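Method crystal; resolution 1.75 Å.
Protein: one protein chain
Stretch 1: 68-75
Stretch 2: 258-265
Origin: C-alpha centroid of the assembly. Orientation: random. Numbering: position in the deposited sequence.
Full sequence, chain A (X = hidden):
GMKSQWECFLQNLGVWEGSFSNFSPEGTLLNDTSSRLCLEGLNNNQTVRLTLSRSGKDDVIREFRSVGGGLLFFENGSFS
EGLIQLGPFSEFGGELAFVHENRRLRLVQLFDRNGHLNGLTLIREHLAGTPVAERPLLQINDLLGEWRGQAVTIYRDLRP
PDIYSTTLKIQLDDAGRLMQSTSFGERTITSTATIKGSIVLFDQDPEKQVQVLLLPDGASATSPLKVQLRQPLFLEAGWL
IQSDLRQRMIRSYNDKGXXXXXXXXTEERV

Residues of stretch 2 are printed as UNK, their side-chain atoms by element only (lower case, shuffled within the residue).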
# COMPACT_ATOMS: atom_id res chain seq x y z
N GLY A 68 10.66 13.81 -5.24
CA GLY A 68 11.79 12.92 -5.50
C GLY A 68 12.00 12.21 -4.20
O GLY A 68 11.06 12.01 -3.49
N GLY A 69 13.26 11.89 -3.91
CA GLY A 69 13.62 11.34 -2.65
C GLY A 69 12.97 9.99 -2.52
O GLY A 69 13.16 9.11 -3.36
N GLY A 70 12.16 9.86 -1.49
CA GLY A 70 11.55 8.60 -1.15
C GLY A 70 10.18 8.36 -1.74
O GLY A 70 9.52 7.38 -1.38
N LEU A 71 9.81 9.20 -2.71
CA LEU A 71 8.49 9.16 -3.34
C LEU A 71 8.55 8.75 -4.78
O LEU A 71 9.37 9.27 -5.55
CB LEU A 71 7.88 10.57 -3.37
CG LEU A 71 6.82 11.13 -2.43
CD1 LEU A 71 6.60 12.58 -2.88
CD2 LEU A 71 5.52 10.36 -2.51
N LEU A 72 7.68 7.83 -5.16
CA LEU A 72 7.45 7.52 -6.58
C LEU A 72 5.96 7.44 -6.86
O LEU A 72 5.20 6.91 -6.05
CB LEU A 72 8.13 6.19 -7.01
CG LEU A 72 9.56 6.21 -7.50
CD1 LEU A 72 10.00 4.81 -7.83
CD2 LEU A 72 9.73 7.08 -8.71
N PHE A 73 5.57 7.96 -8.05
CA PHE A 73 4.15 8.00 -8.49
C PHE A 73 3.88 7.23 -9.76
O PHE A 73 4.71 7.18 -10.69
CB PHE A 73 3.72 9.46 -8.81
CG PHE A 73 3.69 10.36 -7.63
CD1 PHE A 73 4.84 10.98 -7.21
CD2 PHE A 73 2.52 10.58 -6.94
CE1 PHE A 73 4.81 11.80 -6.07
CE2 PHE A 73 2.48 11.40 -5.81
CZ PHE A 73 3.63 12.02 -5.40
N PHE A 74 2.68 6.67 -9.80
CA PHE A 74 2.07 6.15 -11.02
C PHE A 74 1.20 7.19 -11.70
O PHE A 74 0.89 8.26 -11.14
CB PHE A 74 1.27 4.89 -10.69
CG PHE A 74 2.13 3.78 -10.14
CD1 PHE A 74 2.84 2.93 -10.98
CD2 PHE A 74 2.26 3.63 -8.78
CE1 PHE A 74 3.64 1.92 -10.43
CE2 PHE A 74 3.05 2.60 -8.25
CZ PHE A 74 3.76 1.80 -9.07
N GLU A 75 0.85 6.92 -12.96
CA GLU A 75 0.22 7.96 -13.78
C GLU A 75 -1.13 8.36 -13.31
O GLU A 75 -1.56 9.45 -13.59
CB GLU A 75 0.13 7.54 -15.25
CG GLU A 75 1.47 7.48 -15.88
CD GLU A 75 1.48 7.88 -17.33
OE1 GLU A 75 0.38 8.09 -17.90
OE2 GLU A 75 2.60 7.99 -17.88
N UNK A 258 18.57 -0.81 0.22
CA UNK A 258 18.33 0.32 -0.68
C UNK A 258 16.98 0.12 -1.34
O UNK A 258 16.70 -0.94 -1.84
c UNK A 258 21.87 -0.09 -2.41
o UNK A 258 23.07 0.24 -2.22
o UNK A 258 21.56 -0.79 -3.39
c UNK A 258 19.41 0.39 -1.80
c UNK A 258 20.83 0.37 -1.35
N UNK A 259 16.10 1.14 -1.34
CA UNK A 259 14.90 1.11 -2.12
C UNK A 259 15.22 1.03 -3.61
O UNK A 259 16.03 1.78 -4.12
c UNK A 259 12.26 3.67 -3.03
c UNK A 259 11.97 1.47 -2.85
c UNK A 259 12.65 5.00 -2.99
c UNK A 259 11.83 5.96 -3.59
c UNK A 259 11.02 3.34 -3.65
c UNK A 259 14.11 2.38 -1.83
c UNK A 259 10.19 4.29 -4.20
n UNK A 259 10.86 1.98 -3.52
c UNK A 259 10.64 5.60 -4.20
c UNK A 259 12.83 2.47 -2.55
N UNK A 260 14.62 0.08 -4.32
CA UNK A 260 14.93 -0.07 -5.73
C UNK A 260 13.75 0.20 -6.66
O UNK A 260 13.96 0.68 -7.76
c UNK A 260 15.57 -1.46 -6.06
c UNK A 260 14.73 -2.56 -5.63
c UNK A 260 16.93 -1.56 -5.37
N UNK A 261 12.53 -0.10 -6.23
CA UNK A 261 11.41 -0.03 -7.16
C UNK A 261 10.04 -0.03 -6.45
O UNK A 261 9.95 -0.29 -5.23
o UNK A 261 11.18 -2.42 -7.55
c UNK A 261 11.51 -1.18 -8.17
N UNK A 262 9.00 0.24 -7.24
CA UNK A 262 7.63 0.23 -6.78
C UNK A 262 6.78 -0.38 -7.84
O UNK A 262 6.93 -0.08 -9.03
c UNK A 262 5.83 1.90 -5.92
c UNK A 262 5.50 3.44 -5.98
c UNK A 262 5.87 1.45 -4.50
c UNK A 262 7.17 1.66 -6.53
N UNK A 263 5.90 -1.27 -7.42
CA UNK A 263 5.03 -2.02 -8.33
C UNK A 263 3.55 -1.84 -7.98
O UNK A 263 3.18 -1.90 -6.81
c UNK A 263 4.49 -4.39 -9.13
c UNK A 263 5.37 -3.55 -8.22
o UNK A 263 6.75 -3.73 -8.62
N UNK A 264 2.72 -1.67 -9.03
CA UNK A 264 1.27 -1.59 -8.88
C UNK A 264 0.61 -2.63 -9.76
O UNK A 264 0.79 -2.67 -10.97
c UNK A 264 -0.73 0.06 -9.00
c UNK A 264 -1.04 1.49 -9.54
c UNK A 264 0.78 -0.17 -9.20
c UNK A 264 -1.13 -0.03 -7.63
N UNK A 265 -0.08 -3.55 -9.09
CA UNK A 265 -0.81 -4.65 -9.70
C UNK A 265 -2.30 -4.27 -9.75
O UNK A 265 -2.86 -3.84 -8.77
c UNK A 265 0.79 -6.20 -8.60
c UNK A 265 -0.69 -5.87 -8.85
c UNK A 265 -1.40 -7.04 -9.47

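Position 258 carries three carbons in an unbranched run, the third bearing two oxygens: a carboxylate on a two-carbon spacer, out of reach of stretch 1, hence Glu258. It lies just before the strand begins, and a partly exposed place suits its charge; one carboxylate oxygen is hydrogen-bonded elsewhere in the structure.

At position 259 one carbon leads into fused five- and six-membered rings holding eight carbons and one nitrogen, an indole whose six-membered ring reaches Gly69, Gly70 and Leu72; this is Trp259. CZ3 lies 3.4 Å from Gly69 O, near the ring plane, and 3.5 Å from Gly70 C, while CH2 comes 3.5 Å from Leu72 CG, so the wide, flat ring spans from the glycine turn to the strand. Its NE1 donates to the backbone O of position 261 at 3.0 Å.

Position 260 has three carbons, one bearing the other two, and its CA-to-CB bond points away from stretch 1. This is Val260, whose branch at CB is common in strands.

Position 261 shows one carbon and one oxygen, again pointing away: the small hydroxyl side chain of Ser261, which takes little room in a buried place.

Position 262 has four carbons forked at the second; it points toward stretch 1, where one end carbon meets Leu72 and Phe74. This is Leu262. CD2 lies 3.5 Å from Leu72 O, 3.9 Å from Leu72 CB and 3.4 Å from Phe74 CE2; a flexible apolar side chain suits this buried site.

At position 263 a single carbon carries one oxygen and one carbon, pointing away, though backbone C lies 3.8 Å from Phe74 CZ. This is Thr263, beta-branched as suits a strand, its hydroxyl hydrogen-bonded elsewhere.

Position 264 again has four carbons forked at the second, and its CB sits over one face of the Phe74 ring: Leu264. This CB, 3.7 Å from the Phe74 ring centroid and 16° off the normal, gives the aromatic face an apolar CH-pi partner.

Position 265, one carbon carrying two more, is beyond the reach of stretch 1: Val265, apolar and beta-branched, fit for a buried strand.

No hydrogen bond joins the stretches. Their strand axes approach to 8.4 Å and cross at -34°, so side chains fill the gap. Leu72 and Phe74 point toward stretch 2, whereas Phe73 points away. The type II' turn from Gly68 to Leu71, closed by Leu71 N to Gly68 O at 3.2 Å, offers backbone to the indole. The contact is therefore apolar packing, burying 409 Å² over both sides.

Stretch 2, residues 258-265: EWVSLTLV
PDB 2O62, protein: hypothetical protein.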